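Side-chain contacts in halohydrin dehalogenase (PDB 4IY1), which probably catalyses the cofactor-independent conversion of vicinal halohydrins to epoxides, on the fold of the short-chain dehydrogenase/reductase superfamily: residues Leu19-Glu23 against Ala24-Val28; Met100-Ala103 against Leu104-Pro108; Asn113-Ala116 against Ser117-Lys120; Pro188-Pro191 against Trp192-Pro196. The protein carries 37 engineered substitutions. All coordinates share one frame; numbering follows the deposited sequence.

Interaction 1: Leu19-Glu23 against Ala24-Val28; sequences LRLSE and AGHTV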
loop_
_atom_site.group_PDB
_atom_site.type_symbol
_atom_site.label_atom_id
_atom_site.label_comp_id
_atom_site.label_asym_id
_atom_site.label_seq_id
_atom_site.Cartn_x
_atom_site.Cartn_y
_atom_site.Cartn_z
ATOM N N LEU B 19 8.120 11.429 -28.023
ATOM C CA LEU B 19 8.928 12.635 -28.272
ATOM C C LEU B 19 10.127 12.711 -27.341
ATOM O O LEU B 19 11.259 12.857 -27.800
ATOM C CB LEU B 19 8.087 13.904 -28.137
ATOM C CG LEU B 19 6.972 14.076 -29.164
ATOM C CD1 LEU B 19 6.107 15.297 -28.862
ATOM C CD2 LEU B 19 7.552 14.152 -30.556
ATOM N N ARG B 20 9.898 12.571 -26.031
ATOM C CA ARG B 20 11.008 12.595 -25.078
ATOM C C ARG B 20 12.001 11.430 -25.275
ATOM O O ARG B 20 13.219 11.602 -25.171
ATOM C CB ARG B 20 10.496 12.661 -23.634
ATOM C CG ARG B 20 11.553 13.011 -22.618
ATOM C CD ARG B 20 12.313 14.273 -23.027
ATOM N NE ARG B 20 13.469 14.571 -22.171
ATOM C CZ ARG B 20 14.714 14.144 -22.405
ATOM N NH1 ARG B 20 14.970 13.314 -23.417
ATOM N NH2 ARG B 20 15.705 14.536 -21.614
ATOM N N LEU B 21 11.503 10.291 -25.729
ATOM C CA LEU B 21 12.399 9.153 -25.981
ATOM C C LEU B 21 13.234 9.403 -27.238
ATOM O O LEU B 21 14.427 9.096 -27.298
ATOM C CB LEU B 21 11.577 7.868 -26.133
ATOM C CG LEU B 21 10.976 7.281 -24.833
ATOM C CD1 LEU B 21 10.037 6.129 -25.151
ATOM C CD2 LEU B 21 12.106 6.769 -23.962
ATOM N N SER B 22 12.602 9.953 -28.258
ATOM C CA SER B 22 13.339 10.276 -29.463
ATOM C C SER B 22 14.499 11.261 -29.186
ATOM O O SER B 22 15.648 11.016 -29.568
ATOM C CB SER B 22 12.392 10.826 -30.515
ATOM O OG SER B 22 13.061 10.917 -31.742
ATOM N N GLU B 23 14.207 12.318 -28.438
ATOM C CA GLU B 23 15.238 13.255 -27.990
ATOM C C GLU B 23 16.384 12.595 -27.238
ATOM O O GLU B 23 17.511 13.083 -27.272
ATOM C CB GLU B 23 14.618 14.359 -27.141
ATOM C CG GLU B 23 13.801 15.347 -27.983
ATOM C CD GLU B 23 12.801 16.151 -27.172
ATOM O OE1 GLU B 23 12.572 15.817 -25.987
ATOM O OE2 GLU B 23 12.290 17.159 -27.692
ATOM N N ALA B 24 16.087 11.546 -26.480
ATOM C CA ALA B 24 17.128 10.842 -25.719
ATOM C C ALA B 24 17.986 9.979 -26.630
ATOM O O ALA B 24 18.986 9.425 -26.195
ATOM C CB ALA B 24 16.511 9.988 -24.611
ATOM N N GLY B 25 17.657 9.925 -27.920
ATOM C CA GLY B 25 18.536 9.214 -28.848
ATOM C C GLY B 25 18.053 7.813 -29.172
ATOM O O GLY B 25 18.754 7.060 -29.843
ATOM N N HIS B 26 16.872 7.447 -28.682
ATOM C CA HIS B 26 16.258 6.170 -29.055
ATOM C C HIS B 26 15.626 6.321 -30.415
ATOM O O HIS B 26 14.973 7.343 -30.708
ATOM C CB HIS B 26 15.174 5.752 -28.044
ATOM C CG HIS B 26 15.669 5.630 -26.626
ATOM N ND1 HIS B 26 16.443 4.613 -26.215
ATOM C CD2 HIS B 26 15.482 6.453 -25.515
ATOM C CE1 HIS B 26 16.780 4.795 -24.921
ATOM N NE2 HIS B 26 16.192 5.920 -24.494
ATOM N N THR B 27 15.739 5.273 -31.232
ATOM C CA THR B 27 14.850 5.118 -32.373
ATOM C C THR B 27 13.483 4.606 -31.921
ATOM O O THR B 27 13.366 3.458 -31.484
ATOM C CB THR B 27 15.429 4.121 -33.381
ATOM O OG1 THR B 27 16.764 4.508 -33.697
ATOM C CG2 THR B 27 14.607 4.111 -34.634
ATOM N N VAL B 28 12.453 5.423 -32.122
ATOM C CA VAL B 28 11.135 5.187 -31.576
ATOM C C VAL B 28 10.128 4.756 -32.626
ATOM O O VAL B 28 9.661 5.575 -33.423
ATOM C CB VAL B 28 10.596 6.442 -30.863
ATOM C CG1 VAL B 28 9.306 6.118 -30.108
ATOM C CG2 VAL B 28 11.651 6.978 -29.907
#
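L21 and H26 both swing CG back beside their own backbone N (chi1 -74° and -58°), which brings the CD2 methyl of L21 to the imidazole. L21 CD2 lies 3.7 Å from H26 CD2. The same ring carbon, H26 CD2, is 3.4 Å from L21 O, which sits at the ring edge and near its plane. V28, at the start of strand 27-30, adds a methyl. Its CG2 is 3.5 Å from S22 N and 3.9 Å from L21 CB, so the methyl rests on the flank of the helix.

The backbone between these groups forms a Schellman motif that ends helix 14-23. G25 N donates to S22 O at 2.8 Å, and H26 N donates to L21 O at 3.3 Å. G25 has a positive phi (99°), where a beta carbon would crowd A24 O. A24 N bonds to R20 O and, weakly, to L21 O. The turn joins helix 14-23 to strand 27-30 in the first beta-alpha-beta unit of the Rossmann-type fold. It lets the chain reverse from helix into the parallel sheet within three residues.

S22 CA-H points almost straight at H26 O, with S22 CA 3.6 Å from that oxygen. At the helix end, the chain of R20, bent at chi2, brings NH1 to 3.9 Å from A24 CB. A24 N lies at the guanidinium edge, in its plane. R20 NE forms a salt bridge to E219 of helix 214-225, which fixes this end. H26 ND1 is hydrogen-bonded to S2 OG, a polar hold on the ring besides its contact with L21.

Interaction 2: Met100-Ala103 against Leu104-Pro108; sequences MVEA and LQIKP. Engineered in segment 100-103: M100 (natural residue Ala). Engineered in segment 104-108: K107 (natural residue Arg).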
loop_
_atom_site.group_PDB
_atom_site.type_symbol
_atom_site.label_atom_id
_atom_site.label_comp_id
_atom_site.label_asym_id
_atom_site.label_seq_id
_atom_site.Cartn_x
_atom_site.Cartn_y
_atom_site.Cartn_z
ATOM N N MET B 100 -13.146 -4.165 -21.203
ATOM C CA MET B 100 -12.269 -3.352 -20.340
ATOM C C MET B 100 -10.968 -4.118 -20.014
ATOM O O MET B 100 -9.866 -3.659 -20.313
ATOM C CB MET B 100 -13.024 -2.957 -19.057
ATOM C CG MET B 100 -12.376 -1.874 -18.186
ATOM S SD MET B 100 -12.276 -0.277 -18.995
ATOM C CE MET B 100 -13.907 0.356 -18.571
ATOM N N VAL B 101 -11.101 -5.331 -19.500
ATOM C CA VAL B 101 -9.917 -6.123 -19.151
ATOM C C VAL B 101 -9.084 -6.420 -20.429
ATOM O O VAL B 101 -7.856 -6.267 -20.457
ATOM C CB VAL B 101 -10.340 -7.404 -18.406
ATOM C CG1 VAL B 101 -9.152 -8.331 -18.215
ATOM C CG2 VAL B 101 -10.950 -7.040 -17.046
ATOM N N GLU B 102 -9.773 -6.731 -21.518
ATOM C CA GLU B 102 -9.090 -6.906 -22.782
ATOM C C GLU B 102 -8.201 -5.704 -23.117
ATOM O O GLU B 102 -6.996 -5.865 -23.346
ATOM C CB GLU B 102 -10.082 -7.235 -23.911
ATOM C CG GLU B 102 -9.381 -7.726 -25.177
ATOM C CD GLU B 102 -8.706 -9.086 -24.981
ATOM O OE1 GLU B 102 -9.201 -9.896 -24.165
ATOM O OE2 GLU B 102 -7.673 -9.353 -25.635
ATOM N N ALA B 103 -8.761 -4.486 -23.063
ATOM C CA ALA B 103 -7.989 -3.269 -23.457
ATOM C C ALA B 103 -6.885 -2.910 -22.449
ATOM O O ALA B 103 -5.799 -2.477 -22.843
ATOM C CB ALA B 103 -8.930 -2.060 -23.690
ATOM N N LEU B 104 -7.165 -3.048 -21.147
ATOM C CA LEU B 104 -6.268 -2.441 -20.146
ATOM C C LEU B 104 -5.296 -3.439 -19.536
ATOM O O LEU B 104 -4.282 -3.051 -18.968
ATOM C CB LEU B 104 -7.065 -1.752 -19.031
ATOM C CG LEU B 104 -7.942 -0.588 -19.533
ATOM C CD1 LEU B 104 -8.620 0.122 -18.373
ATOM C CD2 LEU B 104 -7.097 0.390 -20.367
ATOM N N GLN B 105 -5.605 -4.722 -19.662
ATOM C CA GLN B 105 -4.911 -5.756 -18.880
ATOM C C GLN B 105 -4.348 -6.845 -19.756
ATOM O O GLN B 105 -3.151 -7.167 -19.672
ATOM C CB GLN B 105 -5.871 -6.351 -17.859
ATOM C CG GLN B 105 -5.268 -6.653 -16.519
ATOM C CD GLN B 105 -6.289 -7.292 -15.583
ATOM O OE1 GLN B 105 -7.406 -6.811 -15.471
ATOM N NE2 GLN B 105 -5.908 -8.390 -14.915
ATOM N N ILE B 106 -5.192 -7.431 -20.603
ATOM C CA ILE B 106 -4.692 -8.480 -21.559
ATOM C C ILE B 106 -3.676 -7.877 -22.531
ATOM O O ILE B 106 -2.648 -8.496 -22.882
ATOM C CB ILE B 106 -5.836 -9.132 -22.358
ATOM C CG1 ILE B 106 -6.967 -9.614 -21.446
ATOM C CG2 ILE B 106 -5.308 -10.235 -23.239
ATOM C CD1 ILE B 106 -6.567 -10.620 -20.385
ATOM N N LYS B 107 -3.906 -6.619 -22.884
ATOM C CA LYS B 107 -3.062 -5.953 -23.886
ATOM C C LYS B 107 -1.626 -5.818 -23.414
ATOM O O LYS B 107 -0.705 -6.231 -24.116
ATOM C CB LYS B 107 -3.680 -4.590 -24.304
ATOM C CG LYS B 107 -2.838 -3.780 -25.288
ATOM C CD LYS B 107 -2.786 -4.437 -26.668
ATOM C CE LYS B 107 -4.155 -4.465 -27.335
ATOM N NZ LYS B 107 -4.109 -5.393 -28.481
ATOM N N PRO B 108 -1.411 -5.256 -22.198
ATOM C CA PRO B 108 -0.014 -5.143 -21.795
ATOM C C PRO B 108 0.660 -6.518 -21.616
ATOM O O PRO B 108 1.872 -6.646 -21.812
ATOM C CB PRO B 108 -0.084 -4.384 -20.440
ATOM C CG PRO B 108 -1.530 -4.231 -20.124
ATOM C CD PRO B 108 -2.256 -4.325 -21.448
#
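V101 O takes two backbone hydrogen bonds, from Q105 N at 2.8 Å and from I106 N at 2.9 Å. This is the wider pi-type turn of the helix. L104 N bonds to M100 O. The N of K107, an engineered residue, bonds only weakly to E102 O. P108 has no N-H to give, and the helix kinks there.

Apolar contacts follow the same turns. M100, an engineered residue, lies side by side with L104, and its SD is 3.7 Å from L104 CD1. V101 CG1 meets I106 CD1 at 4.1 Å.

Polar ends pack against carbon. Q105 OE1 is 3.6 Å from V101 CG1. E102 bends at chi2 (67°), which folds its carboxylate against I106, with OE2 3.5 Å from I106 CG2. E102 OE2 also forms a salt bridge to R98 of the second subunit. With an alanine here, R98 of the second subunit would probably lose this charge partner and I106 would lose the carboxylate beside it.

Helix 94-122 is packed on two sides. L104 touches Y145 and R149 of helix 143-163. V101 and Q105 meet their own counterparts in the second subunit, where the Q105 amides are hydrogen-bonded.

Interaction 3: Asn113-Ala116 against Ser117-Lys120; sequences NAVA and SQMK
V115 and M119, one helical turn apart, meet through methyl groups. M119 CE lies 3.7 Å from V115 CG1 and 3.8 Å from V115 CG2, so it touches both branches of the valine. V115 places CG1 between its backbone N and carbonyl carbon (chi1 82°), and this turns both methyls to M119. The M119 chain is extended beyond CG, which carries its end back along the helix to them. With a serine at M119, the methyls of V115 would probably lose their apolar cover and a gap would open beside them.

The backbone beneath is uneven. K120 N bonds to A116 O at 2.9 Å, while M119 N to V115 O is long and weak at 3.4 Å. The N atoms of S117 and Q118 have no bond to the turn before, and the helix is kinked. A water fills in for one of these bonds. It donates to A114 O at 2.9 Å and accepts from Q118 N at 3.0 Å. Q118 CG packs 3.3 Å from V115 O, and the K120 chain passes A116 O, with CG 3.3 Å from it.

Further out, V115 and M119 both rest on I127 of strand 126-130. Q118 OE1 accepts from V73 N. K120 NZ forms a salt bridge to D90 of the second subunit.

The side toward the sheet is thus apolar, with M119 lying between helix 94-122 and strand 126-130. The ammonium of K120 is carried to the subunit boundary, where its charge is probably balanced by D90 of the second subunit. The water keeps two backbone groups satisfied where the helix opens.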
loop_
_atom_site.group_PDB
_atom_site.type_symbol
_atom_site.label_atom_id
_atom_site.label_comp_id
_atom_site.label_asym_id
_atom_site.label_seq_id
_atom_site.Cartn_x
_atom_site.Cartn_y
_atom_site.Cartn_z
ATOM N N ASN B 113 4.564 -10.395 -23.147
ATOM C CA ASN B 113 4.728 -11.787 -23.565
ATOM C C ASN B 113 5.373 -11.882 -24.973
ATOM O O ASN B 113 6.312 -12.645 -25.160
ATOM C CB ASN B 113 3.367 -12.517 -23.487
ATOM C CG ASN B 113 3.386 -13.901 -24.133
ATOM O OD1 ASN B 113 3.002 -14.056 -25.285
ATOM N ND2 ASN B 113 3.732 -14.918 -23.354
ATOM N N ALA B 114 5.042 -10.952 -25.865
ATOM C CA ALA B 114 5.689 -10.904 -27.201
ATOM C C ALA B 114 7.163 -10.464 -27.210
ATOM O O ALA B 114 7.940 -10.865 -28.077
ATOM C CB ALA B 114 4.863 -10.056 -28.175
ATOM N N VAL B 115 7.578 -9.647 -26.247
ATOM C CA VAL B 115 8.891 -9.057 -26.353
ATOM C C VAL B 115 9.880 -9.768 -25.440
ATOM O O VAL B 115 11.103 -9.642 -25.587
ATOM C CB VAL B 115 8.852 -7.523 -26.139
ATOM C CG1 VAL B 115 8.837 -7.166 -24.663
ATOM C CG2 VAL B 115 10.028 -6.863 -26.825
ATOM N N ALA B 116 9.350 -10.529 -24.490
ATOM C CA ALA B 116 10.129 -10.886 -23.318
ATOM C C ALA B 116 11.300 -11.838 -23.664
ATOM O O ALA B 116 12.381 -11.782 -23.065
ATOM C CB ALA B 116 9.224 -11.494 -22.267
ATOM N N SER B 117 11.111 -12.699 -24.655
ATOM C CA SER B 117 12.095 -13.752 -24.811
ATOM C C SER B 117 13.353 -13.241 -25.535
ATOM O O SER B 117 14.467 -13.566 -25.123
ATOM C CB SER B 117 11.487 -15.012 -25.445
ATOM O OG SER B 117 11.190 -14.794 -26.795
ATOM N N GLN B 118 13.194 -12.271 -26.444
ATOM C CA GLN B 118 14.392 -11.564 -26.953
ATOM C C GLN B 118 15.133 -10.704 -25.926
ATOM O O GLN B 118 16.365 -10.780 -25.810
ATOM C CB GLN B 118 14.138 -10.801 -28.258
ATOM C CG GLN B 118 13.039 -9.753 -28.227
ATOM C CD GLN B 118 13.308 -8.602 -29.195
ATOM O OE1 GLN B 118 14.181 -7.757 -28.954
ATOM N NE2 GLN B 118 12.527 -8.539 -30.270
ATOM N N MET B 119 14.394 -10.020 -25.066
ATOM C CA MET B 119 15.048 -9.221 -24.012
ATOM C C MET B 119 15.840 -10.137 -23.098
ATOM O O MET B 119 16.948 -9.793 -22.633
ATOM C CB MET B 119 14.021 -8.451 -23.201
ATOM C CG MET B 119 13.331 -7.336 -23.987
ATOM S SD MET B 119 12.274 -6.353 -22.908
ATOM C CE MET B 119 11.777 -5.001 -24.005
ATOM N N LYS B 120 15.251 -11.287 -22.792
ATOM C CA LYS B 120 15.883 -12.238 -21.862
ATOM C C LYS B 120 17.157 -12.826 -22.497
ATOM O O LYS B 120 18.196 -12.935 -21.850
ATOM C CB LYS B 120 14.901 -13.346 -21.487
ATOM C CG LYS B 120 13.939 -12.978 -20.354
ATOM C CD LYS B 120 12.744 -13.908 -20.306
ATOM C CE LYS B 120 13.150 -15.328 -19.954
ATOM N NZ LYS B 120 11.966 -16.240 -19.822
HETATM O O HOH W 1 10.614 -12.031 -28.004
#

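Interaction 4: Pro188-Pro191 against Trp192-Pro196; sequences PSEP and WKTSP. Engineered in segment 188-191: S189 (natural residue Thr). Engineered in segment 192-196: S195 (natural residue Asn).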
loop_
_atom_site.group_PDB
_atom_site.type_symbol
_atom_site.label_atom_id
_atom_site.label_comp_id
_atom_site.label_asym_id
_atom_site.label_seq_id
_atom_site.Cartn_x
_atom_site.Cartn_y
_atom_site.Cartn_z
ATOM N N PRO B 188 -8.301 16.057 -21.665
ATOM C CA PRO B 188 -8.165 16.956 -22.806
ATOM C C PRO B 188 -8.158 18.434 -22.361
ATOM O O PRO B 188 -8.796 18.789 -21.348
ATOM C CB PRO B 188 -9.395 16.626 -23.679
ATOM C CG PRO B 188 -10.357 15.972 -22.767
ATOM C CD PRO B 188 -9.538 15.263 -21.720
ATOM N N SER B 189 -7.292 19.220 -23.001
ATOM C CA SER B 189 -7.133 20.648 -22.712
ATOM C C SER B 189 -8.479 21.316 -22.437
ATOM O O SER B 189 -8.676 21.934 -21.383
ATOM C CB SER B 189 -6.415 21.341 -23.869
ATOM O OG SER B 189 -5.091 20.838 -24.017
ATOM N N GLU B 190 -9.440 21.084 -23.322
ATOM C CA GLU B 190 -10.834 21.363 -22.995
ATOM C C GLU B 190 -11.574 20.078 -22.687
ATOM O O GLU B 190 -11.542 19.141 -23.486
ATOM C CB GLU B 190 -11.503 22.085 -24.155
ATOM C CG GLU B 190 -10.526 22.912 -24.979
ATOM C CD GLU B 190 -11.240 23.919 -25.847
ATOM O OE1 GLU B 190 -12.350 23.597 -26.332
ATOM O OE2 GLU B 190 -10.705 25.034 -26.022
ATOM N N PRO B 191 -12.292 20.039 -21.549
ATOM C CA PRO B 191 -12.674 21.197 -20.741
ATOM C C PRO B 191 -11.688 21.551 -19.617
ATOM O O PRO B 191 -11.950 22.459 -18.828
ATOM C CB PRO B 191 -14.020 20.770 -20.135
ATOM C CG PRO B 191 -13.989 19.264 -20.115
ATOM C CD PRO B 191 -12.904 18.790 -21.055
ATOM N N TRP B 192 -10.573 20.832 -19.533
ATOM C CA TRP B 192 -9.749 20.858 -18.326
ATOM C C TRP B 192 -8.970 22.107 -18.097
ATOM O O TRP B 192 -8.782 22.508 -16.949
ATOM C CB TRP B 192 -8.837 19.635 -18.259
ATOM C CG TRP B 192 -9.654 18.430 -17.942
ATOM C CD1 TRP B 192 -10.153 17.510 -18.848
ATOM C CD2 TRP B 192 -10.385 18.171 -16.688
ATOM N NE1 TRP B 192 -11.060 16.683 -18.244
ATOM C CE2 TRP B 192 -11.196 16.993 -16.932
ATOM C CE3 TRP B 192 -10.341 18.705 -15.403
ATOM C CZ2 TRP B 192 -11.960 16.405 -15.934
ATOM C CZ3 TRP B 192 -11.140 18.135 -14.423
ATOM C CH2 TRP B 192 -11.910 16.994 -14.673
ATOM N N LYS B 193 -8.468 22.705 -19.178
ATOM C CA LYS B 193 -7.801 24.004 -19.100
ATOM C C LYS B 193 -8.754 25.200 -19.289
ATOM O O LYS B 193 -8.449 26.304 -18.850
ATOM C CB LYS B 193 -6.622 24.078 -20.079
ATOM C CG LYS B 193 -5.302 23.570 -19.497
ATOM C CD LYS B 193 -4.108 24.013 -20.336
ATOM C CE LYS B 193 -3.735 22.964 -21.378
ATOM N NZ LYS B 193 -2.742 21.993 -20.818
ATOM N N THR B 194 -9.946 24.957 -19.831
ATOM C CA THR B 194 -10.858 26.057 -20.170
ATOM C C THR B 194 -12.077 26.233 -19.243
ATOM O O THR B 194 -12.420 27.353 -18.870
ATOM C CB THR B 194 -11.299 25.998 -21.643
ATOM O OG1 THR B 194 -12.023 24.783 -21.876
ATOM C CG2 THR B 194 -10.071 26.061 -22.582
ATOM N N SER B 195 -12.729 25.140 -18.868
ATOM C CA SER B 195 -13.957 25.241 -18.093
ATOM C C SER B 195 -13.724 25.558 -16.617
ATOM O O SER B 195 -13.208 24.724 -15.868
ATOM C CB SER B 195 -14.787 23.980 -18.221
ATOM O OG SER B 195 -15.613 23.813 -17.078
ATOM N N PRO B 196 -14.252 26.700 -16.158
ATOM C CA PRO B 196 -13.913 27.132 -14.804
ATOM C C PRO B 196 -14.296 26.097 -13.727
ATOM O O PRO B 196 -13.642 26.011 -12.687
ATOM C CB PRO B 196 -14.719 28.440 -14.631
ATOM C CG PRO B 196 -15.640 28.535 -15.819
ATOM C CD PRO B 196 -15.541 27.253 -16.603
#
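P188 and W192 form the tight part of this turn. P188 O lies at the edge of the indole, in its plane, 3.1 Å from W192 CD1. It also accepts from W192 N at 3.3 Å. P188 CD reaches W192 CD1 at 3.7 Å. P191 runs alongside the tryptophan, with its CD 3.8 Å from W192 CD1. W192 sets CG beside its backbone N (chi1 -72°), which brings the indole back beside P188. Carbons of two prolines thus lie near W192 CD1. Beyond them, W192 meets the ring of H198 and that of W249 of the third subunit, both edge-to-face.

The turn is the short helix 189-192, with P188 at its N-cap. The peptide bond before P191 is cis. The stretch follows strand 170-175, in a region that commonly borders the substrate site in short-chain dehydrogenase/reductase proteins. S195, an engineered residue, is the N-cap of the next helix, 196-205, and its OG bonds to H198 ND1. S195 N donates to P191 O at 2.8 Å, which ties the start of helix 196-205 to the last turn of helix 189-192.

The other side, with E190, K193 and T194, is looser and lies toward solvent. T194 crosses the E190 chain, with its OG1 3.6 Å from E190 CB and its CG2 3.6 Å from E190 OE2. K193 bends back so that CE lies 3.7 Å from OG of S189, an engineered residue. D179 takes both polar ends: one carboxylate oxygen pairs with K193 NZ and the other accepts from S189 OG.

How the interactions relate
The four contacts follow one another along the chain and none touches another. Interactions 2 and 3 share helix 94-122. Their centres are about 19 Å apart and their nearest atoms about 5 Å, and both reach the second subunit. Interaction 1 sits at the end of helix 14-23, about 21 Å from interaction 3 between centres, and no other subunit touches it. Interaction 4 is the one that meets the third subunit. It lies about 40 Å from interaction 3 between centres, on the opposite side of the chain's centre. Interaction 2 packs on helix 143-163, whereas interaction 4 lies in the region after strand 170-175 that probably borders the substrate pocket; their centres are about 28 Å apart.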